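Side-chain contacts in glutaredoxin related protein (Sulfolobus solfataricus, PDB 4MNN), which probably carries out thiol-disulfide exchange as an atypical protein disulfide oxidoreductase built from two thioredoxin-like units: residues I19-C24 with N76-I81; V50-G55 with W72-S77; V58-Y63 with Q123-N128. One frame throughout, in Å; residues are numbered along the deposited sequence. Where two conformers were deposited one is given.

Contacts 1 and 2 are two halves of one packing layer: helix 71-83 lies over the neighbouring strands 19-24 and 49-54, and the contact centres are only about 3 Å apart. Contact 3, whose centre is about 8 Å from that of contact 2 and about 10 Å from that of contact 1, carries the same sheet on to helix 114-127 of the second thioredoxin-like unit. Contact 3 is tied to the other two by a hydrogen bond between Tyr60 OH and Ser77 OG, 2.7 Å. The disulfides lie at the ends of these elements: Cys24, paired with Cys45, closes strand 19-24, while Cys111-Cys114 sits at the start of helix 114-127, consistent with a thioredoxin-type CxxC site.

Contact 1 of 3, residues I19-C24 with N76-I81; sequences ITIQQC and NSLVRI
Ile19 and Ile81 make the tightest touch here, the methyl CD1 of Ile19 pressing on CG2 of Ile81 at 3.4 Å, closer than carbons usually sit. The two side chains cross at about a right angle, and CD1 of Ile19 also lies close to CB of Ile81. The Ile19 side chain gets there by a strained torsion: CG1 stands beside the backbone N but is swung to chi1 -95°, away from a staggered position. A second apolar pair lies one turn back on the helix. There CD1 of Ile21 meets CD2 of Leu78 at 4.0 Å, again crosswise, and CG2 of Ile19 comes to 4.3 Å from CG of the same leucine. Phe33 of helix 27-33 packs on both Ile21 and Leu78.

One contact is with the backbone rather than a side chain: CG1 of Ile19 rests 3.7 Å from the carbonyl O of Leu78. Arg80, on the same helix, gives its guanidinium to a salt bridge with Glu119.

Strand 19-24 and helix 76-81 run at 141° to each other, their axes 9.5 Å apart at the closest, which is the helix-on-sheet packing of a thioredoxin fold. With branched aliphatic side chains doing nearly all the touching, the two segments are held here by shape and by exclusion of water, without directional bonds between them.

Contact 2 of 3, residues V50-G55 with W72-S77; sequences VKVKRG and WPFLNS
Val50 and Val52 on strand 50-54 meet Phe74 on helix 72-77 across a gap in which the nearest CA atoms, those of Val52 and Ser77, are still 9.1 Å apart. The phenylalanine ring does the bridging. With CG set anti to its own backbone nitrogen, chi1 175°, the ring is carried across to the sheet and brings CE1 and CZ up to the valines. CG2 of Val52 lies 3.8 Å from CE1 of Phe74, the two side chains sliding past each other in opposite directions. Val50 comes at the ring from the opposite direction: its CG1 reaches the same CE1 of Phe74 at 4.1 Å and its CG2 approaches CZ at the same distance, although this valine was modelled in two conformers and the detail holds for one of them.

In the thioredoxin-like unit, this is where the helix that follows the last beta hairpin packs back on the hairpin's first strand. Phe30 and Phe33 of helix 27-33 also touch the Phe74 ring, so it is wedged between that helix and the sheet.

Ser77 faces the strand without reaching it. Its OG turns back one helical turn and donates to the carbonyl O of Phe74 at 2.6 Å, with a C=O...donor angle of 130° and the donor tilted 17° from the carbonyl plane. A second hydrogen bond joins the same buried OG to Tyr60 OH.

Contact 3 of 3, residues V58-Y63 with Q123-N128; sequences VYYTYY and QVSQIN
Tyr59 and Tyr60 of strand 58-63 pack against Ser125 and Gln126 of helix 123-127 where the two thioredoxin-like units of the chain meet: the strand belongs to the first, the helix to the second, and one sheet runs through both. The two elements lie at 150°, their axes 8.0 Å apart at the closest. Tyr59 has near-helical backbone angles and, with Tyr60, faces Val52 of the adjacent antiparallel strand, consistent with a classic beta bulge.

The van der Waals contacts come first. CB of Ser125 sits 3.3 Å from the carbonyl O of Tyr59, while OG of Ser125 lies at the edge of the Tyr60 ring, 4.0 Å from CD2; the hydrogen bond of that hydroxyl goes to Tyr122 O within its own helix. With CG opposite its carbonyl carbon (chi1 -74°), the Tyr59 ring turns its CD2-CE2 edge to Gln126, CE2 of Tyr59 lying 4.1 Å from CG of Gln126 and the ring and amide planes 64° apart. Beyond CG the glutamine runs on to Val85, whose carbonyl O accepts from NE2.

One water links the two segments, lying in the plane of the Tyr59 ring, 2.9 Å from OH of Tyr59. Cutting Tyr59 back to an alanine would probably leave Gln126 CG without its ring and this water without its phenolic partner. The water also donates a weak hydrogen bond of 3.3 Å to the carbonyl O of Gln126.

Contact 1 of 3, residues I19-C24 with N76-I81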
ATOM      1  N   ILE A  19      11.197  -1.842   9.528  1.00 29.33           N
ATOM      2  CA  ILE A  19      10.391  -1.680   8.328  1.00 27.90           C
ATOM      3  C   ILE A  19      11.428  -1.468   7.218  1.00 25.17           C
ATOM      4  O   ILE A  19      12.463  -0.809   7.429  1.00 21.85           O
ATOM      5  CB  ILE A  19       9.481  -0.426   8.427  1.00 29.98           C
ATOM      6  CG1 ILE A  19       8.093  -0.808   8.922  1.00 32.85           C
ATOM      7  CG2 ILE A  19       9.357   0.249   7.055  1.00 34.36           C
ATOM      8  CD1 ILE A  19       7.193  -1.461   7.863  1.00 30.60           C
ATOM      9  N   THR A  20      11.186  -2.071   6.054  1.00 22.77           N
ATOM     10  CA  THR A  20      12.085  -1.898   4.923  1.00 21.26           C
ATOM     11  C   THR A  20      11.214  -1.573   3.706  1.00 20.24           C
ATOM     12  O   THR A  20      10.229  -2.260   3.475  1.00 18.89           O
ATOM     13  CB  THR A  20      12.878  -3.170   4.590  1.00 24.34           C
ATOM     14  OG1 THR A  20      13.760  -3.492   5.676  1.00 26.33           O
ATOM     15  CG2 THR A  20      13.744  -2.934   3.339  1.00 23.39           C
ATOM     16  N   ILE A  21      11.580  -0.531   2.960  1.00 17.69           N
ATOM     17  CA  ILE A  21      10.841  -0.138   1.765  1.00 17.97           C
ATOM     18  C   ILE A  21      11.707  -0.422   0.548  1.00 17.39           C
ATOM     19  O   ILE A  21      12.885  -0.062   0.556  1.00 17.36           O
ATOM     20  CB  ILE A  21      10.544   1.384   1.786  1.00 18.14           C
ATOM     21  CG1 ILE A  21       9.415   1.677   2.765  1.00 21.61           C
ATOM     22  CG2 ILE A  21      10.235   1.909   0.387  1.00 22.64           C
ATOM     23  CD1 ILE A  21       9.247   3.150   3.036  1.00 22.58           C
ATOM     24  N   GLN A  22      11.158  -1.096  -0.465  1.00 15.75           N
ATOM     25  CA  GLN A  22      11.918  -1.298  -1.691  1.00 17.94           C
ATOM     26  C   GLN A  22      11.177  -0.448  -2.704  1.00 17.52           C
ATOM     27  O   GLN A  22       9.962  -0.556  -2.841  1.00 19.18           O
ATOM     28  CB  GLN A  22      11.894  -2.744  -2.163  1.00 17.30           C
ATOM     29  CG  GLN A  22      12.441  -3.727  -1.156  1.00 23.45           C
ATOM     30  CD  GLN A  22      12.528  -5.118  -1.754  1.00 24.79           C
ATOM     31  OE1 GLN A  22      11.628  -5.540  -2.471  1.00 25.18           O
ATOM     32  NE2 GLN A  22      13.604  -5.827  -1.465  1.00 26.35           N
ATOM     33  N   GLN A  23      11.885   0.384  -3.446  1.00 17.21           N
ATOM     34  CA  GLN A  23      11.152   1.223  -4.382  1.00 16.38           C
ATOM     35  C   GLN A  23      11.925   1.491  -5.637  1.00 16.84           C
ATOM     36  O   GLN A  23      13.120   1.273  -5.655  1.00 16.96           O
ATOM     37  CB  GLN A  23      10.896   2.587  -3.733  1.00 15.55           C
ATOM     38  CG  GLN A  23      12.177   3.429  -3.506  1.00 16.82           C
ATOM     39  CD  GLN A  23      12.552   4.312  -4.716  1.00 17.49           C
ATOM     40  OE1 GLN A  23      11.676   4.813  -5.442  1.00 15.55           O
ATOM     41  NE2 GLN A  23      13.846   4.521  -4.916  1.00 16.81           N
ATOM     42  N   CYS A  24      11.230   1.948  -6.676  1.00 15.14           N
ATOM     43  CA  CYS A  24      11.932   2.423  -7.856  1.00 16.78           C
ATOM     44  C   CYS A  24      11.110   3.505  -8.519  1.00 16.85           C
ATOM     45  O   CYS A  24       9.870   3.536  -8.435  1.00 15.39           O
ATOM     46  CB  CYS A  24      12.272   1.322  -8.847  1.00 18.97           C
ATOM     47  SG  CYS A  24      10.865   0.269  -9.194  1.00 22.85           S
ATOM     48  N   ASN A  76       0.813   5.980   7.643  1.00 16.86           N
ATOM     49  CA  ASN A  76       0.163   5.314   8.754  1.00 18.88           C
ATOM     50  C   ASN A  76       0.432   3.818   8.730  1.00 17.28           C
ATOM     51  O   ASN A  76       0.574   3.180   9.784  1.00 15.64           O
ATOM     52  CB  ASN A  76      -1.345   5.499   8.686  1.00 24.38           C
ATOM     53  CG  ASN A  76      -1.860   6.478   9.698  1.00 29.33           C
ATOM     54  OD1 ASN A  76      -1.253   7.502   9.939  1.00 32.53           O
ATOM     55  ND2 ASN A  76      -3.026   6.183  10.265  1.00 33.99           N
ATOM     56  N   SER A  77       0.453   3.230   7.542  1.00 14.21           N
ATOM     57  CA  SER A  77       0.668   1.803   7.479  1.00 14.50           C
ATOM     58  C   SER A  77       2.064   1.473   7.929  1.00 14.23           C
ATOM     59  O   SER A  77       2.294   0.436   8.540  1.00 16.22           O
ATOM     60  CB  SER A  77       0.448   1.228   6.066  1.00 13.70           C
ATOM     61  OG  SER A  77       1.455   1.636   5.138  1.00 16.83           O
ATOM     62  N   LEU A  78       3.032   2.325   7.599  1.00 13.86           N
ATOM     63  CA  LEU A  78       4.405   2.038   8.023  1.00 14.46           C
ATOM     64  C   LEU A  78       4.493   1.963   9.556  1.00 15.98           C
ATOM     65  O   LEU A  78       5.137   1.072  10.127  1.00 13.72           O
ATOM     66  CB  LEU A  78       5.327   3.152   7.519  1.00 14.93           C
ATOM     67  CG  LEU A  78       6.111   2.936   6.197  1.00 20.95           C
ATOM     68  CD1 LEU A  78       5.476   1.959   5.295  1.00 15.17           C
ATOM     69  CD2 LEU A  78       6.372   4.279   5.528  1.00 18.99           C
ATOM     70  N   VAL A  79       3.877   2.937  10.210  1.00 15.72           N
ATOM     71  CA  VAL A  79       3.910   2.975  11.672  1.00 16.56           C
ATOM     72  C   VAL A  79       3.181   1.770  12.266  1.00 17.54           C
ATOM     73  O   VAL A  79       3.668   1.151  13.205  1.00 17.88           O
ATOM     74  CB  VAL A  79       3.270   4.288  12.170  1.00 18.53           C
ATOM     75  CG1 VAL A  79       3.181   4.300  13.722  1.00 21.05           C
ATOM     76  CG2 VAL A  79       4.078   5.475  11.634  1.00 18.52           C
ATOM     77  N   ARG A  80       2.006   1.436  11.727  1.00 17.96           N
ATOM     78  CA  ARG A  80       1.238   0.304  12.260  1.00 17.75           C
ATOM     79  C   ARG A  80       1.994  -1.007  12.098  1.00 18.43           C
ATOM     80  O   ARG A  80       2.064  -1.815  13.026  1.00 18.43           O
ATOM     81  CB  ARG A  80      -0.133   0.198  11.576  1.00 18.05           C
ATOM     82  CG  ARG A  80      -1.105   1.338  11.849  1.00 21.19           C
ATOM     83  CD  ARG A  80      -2.575   0.828  11.784  1.00 23.64           C
ATOM     84  NE  ARG A  80      -3.480   1.881  12.227  1.00 26.53           N
ATOM     85  CZ  ARG A  80      -4.092   2.741  11.416  1.00 27.78           C
ATOM     86  NH1 ARG A  80      -3.913   2.665  10.091  1.00 26.04           N
ATOM     87  NH2 ARG A  80      -4.836   3.717  11.935  1.00 28.58           N
ATOM     88  N   ILE A  81       2.575  -1.208  10.918  1.00 17.70           N
ATOM     89  CA  ILE A  81       3.326  -2.422  10.662  1.00 18.68           C
ATOM     90  C   ILE A  81       4.584  -2.481  11.568  1.00 20.01           C
ATOM     91  O   ILE A  81       4.884  -3.530  12.152  1.00 19.96           O
ATOM     92  CB  ILE A  81       3.723  -2.498   9.163  1.00 17.72           C
ATOM     93  CG1 ILE A  81       2.478  -2.780   8.323  1.00 15.27           C
ATOM     94  CG2 ILE A  81       4.745  -3.614   8.908  1.00 19.14           C
ATOM     95  CD1 ILE A  81       2.673  -2.436   6.838  1.00 16.18           C
TER

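Contact 2 of 3, residues V50-G55 with W72-S77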
ATOM      1  N   VAL A  50       6.486   0.640  -4.976  0.50 15.85           N
ATOM      2  CA  VAL A  50       7.075   0.617  -3.648  0.50 15.52           C
ATOM      3  C   VAL A  50       6.513  -0.590  -2.918  0.50 16.37           C
ATOM      4  O   VAL A  50       5.301  -0.811  -2.905  0.50 16.46           O
ATOM      5  CB  VAL A  50       6.783   1.907  -2.825  0.50 15.62           C
ATOM      6  CG1 VAL A  50       5.311   2.047  -2.557  0.50 14.24           C
ATOM      7  CG2 VAL A  50       7.573   1.863  -1.504  0.50 14.41           C
ATOM      8  N   LYS A  51       7.418  -1.381  -2.346  1.00 16.96           N
ATOM      9  CA  LYS A  51       7.088  -2.602  -1.606  1.00 18.03           C
ATOM     10  C   LYS A  51       7.413  -2.342  -0.150  1.00 17.58           C
ATOM     11  O   LYS A  51       8.490  -1.788   0.173  1.00 17.97           O
ATOM     12  CB  LYS A  51       7.931  -3.792  -2.065  1.00 20.40           C
ATOM     13  CG  LYS A  51       7.549  -4.290  -3.422  1.00 25.23           C
ATOM     14  CD  LYS A  51       8.391  -5.492  -3.818  1.00 28.49           C
ATOM     15  CE  LYS A  51       7.672  -6.300  -4.882  1.00 33.24           C
ATOM     16  NZ  LYS A  51       8.661  -7.166  -5.611  1.00 37.08           N
ATOM     17  N   VAL A  52       6.511  -2.756   0.734  1.00 16.82           N
ATOM     18  CA  VAL A  52       6.722  -2.518   2.160  1.00 16.43           C
ATOM     19  C   VAL A  52       6.936  -3.881   2.786  1.00 17.37           C
ATOM     20  O   VAL A  52       6.114  -4.756   2.618  1.00 15.09           O
ATOM     21  CB  VAL A  52       5.505  -1.823   2.745  1.00 18.78           C
ATOM     22  CG1 VAL A  52       5.601  -1.775   4.278  1.00 16.76           C
ATOM     23  CG2 VAL A  52       5.438  -0.384   2.152  1.00 17.54           C
ATOM     24  N   LYS A  53       8.067  -4.037   3.483  1.00 17.30           N
ATOM     25  CA  LYS A  53       8.450  -5.297   4.110  1.00 18.54           C
ATOM     26  C   LYS A  53       8.923  -5.127   5.535  1.00 21.00           C
ATOM     27  O   LYS A  53       9.196  -4.018   6.015  1.00 19.40           O
ATOM     28  CB  LYS A  53       9.629  -5.921   3.339  1.00 18.92           C
ATOM     29  CG  LYS A  53       9.389  -6.051   1.838  1.00 20.46           C
ATOM     30  CD  LYS A  53      10.665  -6.506   1.104  1.00 23.30           C
ATOM     31  CE  LYS A  53      11.236  -7.796   1.736  1.00 26.83           C
ATOM     32  NZ  LYS A  53      12.407  -8.285   0.914  1.00 29.41           N
ATOM     33  N   ARG A  54       8.998  -6.258   6.217  1.00 23.04           N
ATOM     34  CA  ARG A  54       9.531  -6.299   7.573  1.00 26.06           C
ATOM     35  C   ARG A  54      10.186  -7.670   7.473  1.00 27.13           C
ATOM     36  O   ARG A  54       9.505  -8.689   7.336  1.00 26.07           O
ATOM     37  CB  ARG A  54       8.422  -6.220   8.624  1.00 27.16           C
ATOM     38  CG  ARG A  54       8.962  -5.938  10.012  1.00 32.65           C
ATOM     39  CD  ARG A  54       7.897  -5.777  11.098  1.00 34.97           C
ATOM     40  NE  ARG A  54       8.517  -5.999  12.405  1.00 39.21           N
ATOM     41  CZ  ARG A  54       8.030  -5.586  13.578  1.00 41.14           C
ATOM     42  NH1 ARG A  54       6.883  -4.901  13.646  1.00 39.58           N
ATOM     43  NH2 ARG A  54       8.707  -5.859  14.695  1.00 41.80           N
ATOM     44  N   GLY A  55      11.518  -7.678   7.475  1.00 27.72           N
ATOM     45  CA  GLY A  55      12.240  -8.924   7.297  1.00 27.68           C
ATOM     46  C   GLY A  55      11.977  -9.433   5.889  1.00 27.89           C
ATOM     47  O   GLY A  55      11.992  -8.659   4.928  1.00 28.93           O
ATOM     48  N   TRP A  72      -0.889   9.949   3.405  1.00 19.92           N
ATOM     49  CA  TRP A  72      -1.220   9.809   4.809  1.00 22.27           C
ATOM     50  C   TRP A  72      -1.460   8.344   5.183  1.00 20.92           C
ATOM     51  O   TRP A  72      -0.894   7.853   6.181  1.00 21.04           O
ATOM     52  CB  TRP A  72      -2.420  10.709   5.125  1.00 26.82           C
ATOM     53  CG  TRP A  72      -2.973  10.560   6.511  1.00 33.00           C
ATOM     54  CD1 TRP A  72      -2.274  10.571   7.693  1.00 34.78           C
ATOM     55  CD2 TRP A  72      -4.347  10.376   6.856  1.00 36.09           C
ATOM     56  NE1 TRP A  72      -3.140  10.399   8.756  1.00 37.33           N
ATOM     57  CE2 TRP A  72      -4.419  10.279   8.269  1.00 36.90           C
ATOM     58  CE3 TRP A  72      -5.534  10.289   6.107  1.00 37.69           C
ATOM     59  CZ2 TRP A  72      -5.625  10.088   8.949  1.00 38.74           C
ATOM     60  CZ3 TRP A  72      -6.739  10.098   6.791  1.00 39.57           C
ATOM     61  CH2 TRP A  72      -6.768  10.004   8.199  1.00 38.76           C
ATOM     62  N   PRO A  73      -2.309   7.629   4.414  1.00 19.33           N
ATOM     63  CA  PRO A  73      -2.572   6.215   4.709  1.00 18.16           C
ATOM     64  C   PRO A  73      -1.277   5.406   4.597  1.00 17.95           C
ATOM     65  O   PRO A  73      -1.036   4.499   5.371  1.00 17.18           O
ATOM     66  CB  PRO A  73      -3.561   5.791   3.632  1.00 20.07           C
ATOM     67  CG  PRO A  73      -4.216   7.037   3.234  1.00 21.20           C
ATOM     68  CD  PRO A  73      -3.205   8.134   3.358  1.00 19.62           C
ATOM     69  N   PHE A  74      -0.435   5.757   3.632  1.00 17.79           N
ATOM     70  CA  PHE A  74       0.818   5.025   3.423  1.00 17.71           C
ATOM     71  C   PHE A  74       1.739   5.162   4.652  1.00 17.06           C
ATOM     72  O   PHE A  74       2.238   4.166   5.183  1.00 17.51           O
ATOM     73  CB  PHE A  74       1.503   5.553   2.145  1.00 18.65           C
ATOM     74  CG  PHE A  74       2.866   4.955   1.895  1.00 18.87           C
ATOM     75  CD1 PHE A  74       2.996   3.629   1.479  1.00 20.12           C
ATOM     76  CD2 PHE A  74       4.009   5.717   2.076  1.00 18.07           C
ATOM     77  CE1 PHE A  74       4.273   3.069   1.243  1.00 18.04           C
ATOM     78  CE2 PHE A  74       5.294   5.159   1.845  1.00 19.04           C
ATOM     79  CZ  PHE A  74       5.407   3.834   1.430  1.00 18.23           C
ATOM     80  N   LEU A  75       1.935   6.387   5.127  1.00 15.03           N
ATOM     81  CA  LEU A  75       2.751   6.616   6.316  1.00 17.49           C
ATOM     82  C   LEU A  75       2.133   5.933   7.522  1.00 16.02           C
ATOM     83  O   LEU A  75       2.844   5.378   8.353  1.00 17.45           O
ATOM     84  CB  LEU A  75       2.882   8.121   6.613  1.00 16.06           C
ATOM     85  CG  LEU A  75       3.734   8.869   5.599  1.00 20.87           C
ATOM     86  CD1 LEU A  75       3.664  10.337   5.880  1.00 19.65           C
ATOM     87  CD2 LEU A  75       5.167   8.327   5.637  1.00 17.46           C
ATOM     88  N   ASN A  76       0.813   5.980   7.643  1.00 16.86           N
ATOM     89  CA  ASN A  76       0.163   5.314   8.754  1.00 18.88           C
ATOM     90  C   ASN A  76       0.432   3.818   8.730  1.00 17.28           C
ATOM     91  O   ASN A  76       0.574   3.180   9.784  1.00 15.64           O
ATOM     92  CB  ASN A  76      -1.345   5.499   8.686  1.00 24.38           C
ATOM     93  CG  ASN A  76      -1.860   6.478   9.698  1.00 29.33           C
ATOM     94  OD1 ASN A  76      -1.253   7.502   9.939  1.00 32.53           O
ATOM     95  ND2 ASN A  76      -3.026   6.183  10.265  1.00 33.99           N
ATOM     96  N   SER A  77       0.453   3.230   7.542  1.00 14.21           N
ATOM     97  CA  SER A  77       0.668   1.803   7.479  1.00 14.50           C
ATOM     98  C   SER A  77       2.064   1.473   7.929  1.00 14.23           C
ATOM     99  O   SER A  77       2.294   0.436   8.540  1.00 16.22           O
ATOM    100  CB  SER A  77       0.448   1.228   6.066  1.00 13.70           C
ATOM    101  OG  SER A  77       1.455   1.636   5.138  1.00 16.83           O
TER

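Contact 3 of 3, residues V58-Y63 with Q123-N128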
ATOM      1  N   VAL A  58       6.605  -9.527   2.739  1.00 19.80           N
ATOM      2  CA  VAL A  58       6.092  -8.405   1.931  1.00 19.73           C
ATOM      3  C   VAL A  58       4.630  -8.174   2.337  1.00 18.75           C
ATOM      4  O   VAL A  58       3.781  -9.058   2.183  1.00 20.84           O
ATOM      5  CB  VAL A  58       6.142  -8.718   0.404  1.00 21.63           C
ATOM      6  CG1 VAL A  58       5.522  -7.553  -0.405  1.00 19.63           C
ATOM      7  CG2 VAL A  58       7.604  -8.962  -0.045  1.00 19.75           C
ATOM      8  N   TYR A  59       4.344  -7.003   2.900  1.00 16.86           N
ATOM      9  CA  TYR A  59       2.997  -6.665   3.310  1.00 14.19           C
ATOM     10  C   TYR A  59       2.152  -6.261   2.133  1.00 15.34           C
ATOM     11  O   TYR A  59       0.980  -6.629   2.048  1.00 15.80           O
ATOM     12  CB  TYR A  59       3.031  -5.562   4.361  1.00 17.01           C
ATOM     13  CG  TYR A  59       3.500  -6.106   5.690  1.00 17.42           C
ATOM     14  CD1 TYR A  59       4.853  -6.342   5.926  1.00 17.36           C
ATOM     15  CD2 TYR A  59       2.577  -6.448   6.686  1.00 18.19           C
ATOM     16  CE1 TYR A  59       5.295  -6.924   7.139  1.00 19.82           C
ATOM     17  CE2 TYR A  59       3.003  -7.024   7.895  1.00 19.72           C
ATOM     18  CZ  TYR A  59       4.363  -7.256   8.104  1.00 19.53           C
ATOM     19  OH  TYR A  59       4.805  -7.814   9.300  1.00 21.16           O
ATOM     20  N   TYR A  60       2.742  -5.505   1.216  1.00 13.72           N
ATOM     21  CA  TYR A  60       2.025  -5.145  -0.001  1.00 13.72           C
ATOM     22  C   TYR A  60       2.954  -4.437  -0.957  1.00 14.50           C
ATOM     23  O   TYR A  60       4.077  -4.067  -0.596  1.00 14.65           O
ATOM     24  CB  TYR A  60       0.824  -4.239   0.340  1.00 15.34           C
ATOM     25  CG  TYR A  60       1.195  -2.918   0.982  1.00 16.63           C
ATOM     26  CD1 TYR A  60       1.637  -1.846   0.209  1.00 17.93           C
ATOM     27  CD2 TYR A  60       1.125  -2.747   2.371  1.00 17.31           C
ATOM     28  CE1 TYR A  60       1.993  -0.629   0.802  1.00 18.46           C
ATOM     29  CE2 TYR A  60       1.498  -1.527   2.982  1.00 16.85           C
ATOM     30  CZ  TYR A  60       1.924  -0.483   2.198  1.00 19.25           C
ATOM     31  OH  TYR A  60       2.313   0.741   2.748  1.00 20.60           O
ATOM     32  N   THR A  61       2.476  -4.253  -2.182  1.00 14.90           N
ATOM     33  CA  THR A  61       3.205  -3.506  -3.200  1.00 14.24           C
ATOM     34  C   THR A  61       2.189  -2.480  -3.684  1.00 15.44           C
ATOM     35  O   THR A  61       1.018  -2.824  -3.923  1.00 15.91           O
ATOM     36  CB  THR A  61       3.559  -4.332  -4.447  1.00 15.67           C
ATOM     37  OG1 THR A  61       4.427  -5.396  -4.087  1.00 20.39           O
ATOM     38  CG2 THR A  61       4.291  -3.443  -5.483  1.00 16.00           C
ATOM     39  N   TYR A  62       2.645  -1.242  -3.809  1.00 13.02           N
ATOM     40  CA  TYR A  62       1.839  -0.151  -4.303  1.00 13.64           C
ATOM     41  C   TYR A  62       2.467   0.187  -5.661  1.00 13.61           C
ATOM     42  O   TYR A  62       3.661   0.588  -5.721  1.00 14.27           O
ATOM     43  CB  TYR A  62       1.992   1.052  -3.370  1.00 13.08           C
ATOM     44  CG  TYR A  62       1.064   2.187  -3.701  1.00 13.52           C
ATOM     45  CD1 TYR A  62      -0.061   2.463  -2.909  1.00 11.22           C
ATOM     46  CD2 TYR A  62       1.317   3.021  -4.809  1.00 15.92           C
ATOM     47  CE1 TYR A  62      -0.909   3.542  -3.213  1.00 12.57           C
ATOM     48  CE2 TYR A  62       0.479   4.099  -5.121  1.00 13.85           C
ATOM     49  CZ  TYR A  62      -0.628   4.354  -4.330  1.00 13.38           C
ATOM     50  OH  TYR A  62      -1.467   5.402  -4.679  1.00 16.93           O
ATOM     51  N   TYR A  63       1.690   0.001  -6.721  1.00 14.30           N
ATOM     52  CA  TYR A  63       2.123   0.300  -8.074  1.00 16.03           C
ATOM     53  C   TYR A  63       1.722   1.734  -8.429  1.00 14.13           C
ATOM     54  O   TYR A  63       0.569   2.013  -8.756  1.00 12.17           O
ATOM     55  CB  TYR A  63       1.506  -0.715  -9.034  1.00 17.92           C
ATOM     56  CG  TYR A  63       2.022  -2.125  -8.762  1.00 19.36           C
ATOM     57  CD1 TYR A  63       1.262  -3.048  -8.020  1.00 19.10           C
ATOM     58  CD2 TYR A  63       3.253  -2.549  -9.299  1.00 20.00           C
ATOM     59  CE1 TYR A  63       1.703  -4.342  -7.831  1.00 19.89           C
ATOM     60  CE2 TYR A  63       3.709  -3.857  -9.121  1.00 22.07           C
ATOM     61  CZ  TYR A  63       2.930  -4.745  -8.389  1.00 22.86           C
ATOM     62  OH  TYR A  63       3.380  -6.040  -8.198  1.00 26.72           O
ATOM     63  N   GLN A 123      -4.377  -2.744   6.726  1.00 15.00           N
ATOM     64  CA  GLN A 123      -4.501  -3.447   8.000  1.00 16.55           C
ATOM     65  C   GLN A 123      -4.828  -4.917   7.783  1.00 16.35           C
ATOM     66  O   GLN A 123      -4.355  -5.763   8.522  1.00 17.60           O
ATOM     67  CB  GLN A 123      -5.531  -2.758   8.874  1.00 19.21           C
ATOM     68  CG  GLN A 123      -4.993  -1.397   9.332  1.00 21.53           C
ATOM     69  CD  GLN A 123      -5.996  -0.628  10.120  1.00 24.88           C
ATOM     70  OE1 GLN A 123      -6.770   0.151   9.570  1.00 28.34           O
ATOM     71  NE2 GLN A 123      -6.008  -0.849  11.428  1.00 27.36           N
ATOM     72  N   VAL A 124      -5.639  -5.217   6.774  1.00 16.67           N
ATOM     73  CA  VAL A 124      -5.930  -6.606   6.463  1.00 16.84           C
ATOM     74  C   VAL A 124      -4.614  -7.344   6.077  1.00 16.82           C
ATOM     75  O   VAL A 124      -4.383  -8.500   6.485  1.00 16.09           O
ATOM     76  CB  VAL A 124      -6.951  -6.697   5.306  1.00 17.87           C
ATOM     77  CG1 VAL A 124      -7.122  -8.135   4.872  1.00 17.00           C
ATOM     78  CG2 VAL A 124      -8.286  -6.087   5.729  1.00 17.37           C
ATOM     79  N   SER A 125      -3.730  -6.689   5.321  1.00 16.09           N
ATOM     80  CA  SER A 125      -2.466  -7.343   4.915  1.00 17.63           C
ATOM     81  C   SER A 125      -1.571  -7.639   6.124  1.00 18.07           C
ATOM     82  O   SER A 125      -0.750  -8.561   6.096  1.00 19.33           O
ATOM     83  CB  SER A 125      -1.699  -6.470   3.889  1.00 19.99           C
ATOM     84  OG  SER A 125      -0.985  -5.381   4.477  1.00 19.98           O
ATOM     85  N   GLN A 126      -1.745  -6.851   7.180  1.00 20.17           N
ATOM     86  CA  GLN A 126      -0.995  -7.047   8.436  1.00 21.40           C
ATOM     87  C   GLN A 126      -1.486  -8.273   9.196  1.00 23.29           C
ATOM     88  O   GLN A 126      -0.686  -9.039   9.761  1.00 23.22           O
ATOM     89  CB  GLN A 126      -1.220  -5.861   9.360  1.00 25.01           C
ATOM     90  CG  GLN A 126      -0.133  -4.866   9.449  1.00 25.01           C
ATOM     91  CD  GLN A 126      -0.496  -3.768  10.443  1.00 22.87           C
ATOM     92  OE1 GLN A 126      -1.174  -2.818  10.098  1.00 24.20           O
ATOM     93  NE2 GLN A 126      -0.078  -3.926  11.678  1.00 20.78           N
ATOM     94  N   ILE A 127      -2.812  -8.423   9.247  1.00 21.34           N
ATOM     95  CA  ILE A 127      -3.479  -9.502   9.966  1.00 25.28           C
ATOM     96  C   ILE A 127      -3.444 -10.836   9.271  1.00 24.69           C
ATOM     97  O   ILE A 127      -3.451 -11.872   9.921  1.00 24.59           O
ATOM     98  CB  ILE A 127      -5.007  -9.228  10.127  1.00 28.14           C
ATOM     99  CG1 ILE A 127      -5.259  -7.916  10.845  1.00 29.76           C
ATOM    100  CG2 ILE A 127      -5.674 -10.373  10.869  1.00 31.93           C
ATOM    101  CD1 ILE A 127      -6.682  -7.480  10.688  1.00 31.68           C
ATOM    102  N   ASN A 128      -3.402 -10.810   7.948  1.00 22.30           N
ATOM    103  CA  ASN A 128      -3.538 -12.043   7.187  1.00 22.38           C
ATOM    104  C   ASN A 128      -2.454 -12.261   6.135  1.00 23.54           C
ATOM    105  O   ASN A 128      -2.479 -11.650   5.062  1.00 20.34           O
ATOM    106  CB  ASN A 128      -4.957 -11.983   6.551  1.00 21.24           C
ATOM    107  CG  ASN A 128      -5.335 -13.227   5.775  1.00 20.17           C
ATOM    108  OD1 ASN A 128      -6.492 -13.374   5.346  1.00 25.49           O
ATOM    109  ND2 ASN A 128      -4.406 -14.112   5.591  1.00 19.65           N
TER
HETATM  110  O   HOH W   1       2.385  -8.415  10.873  1.00 47.13           O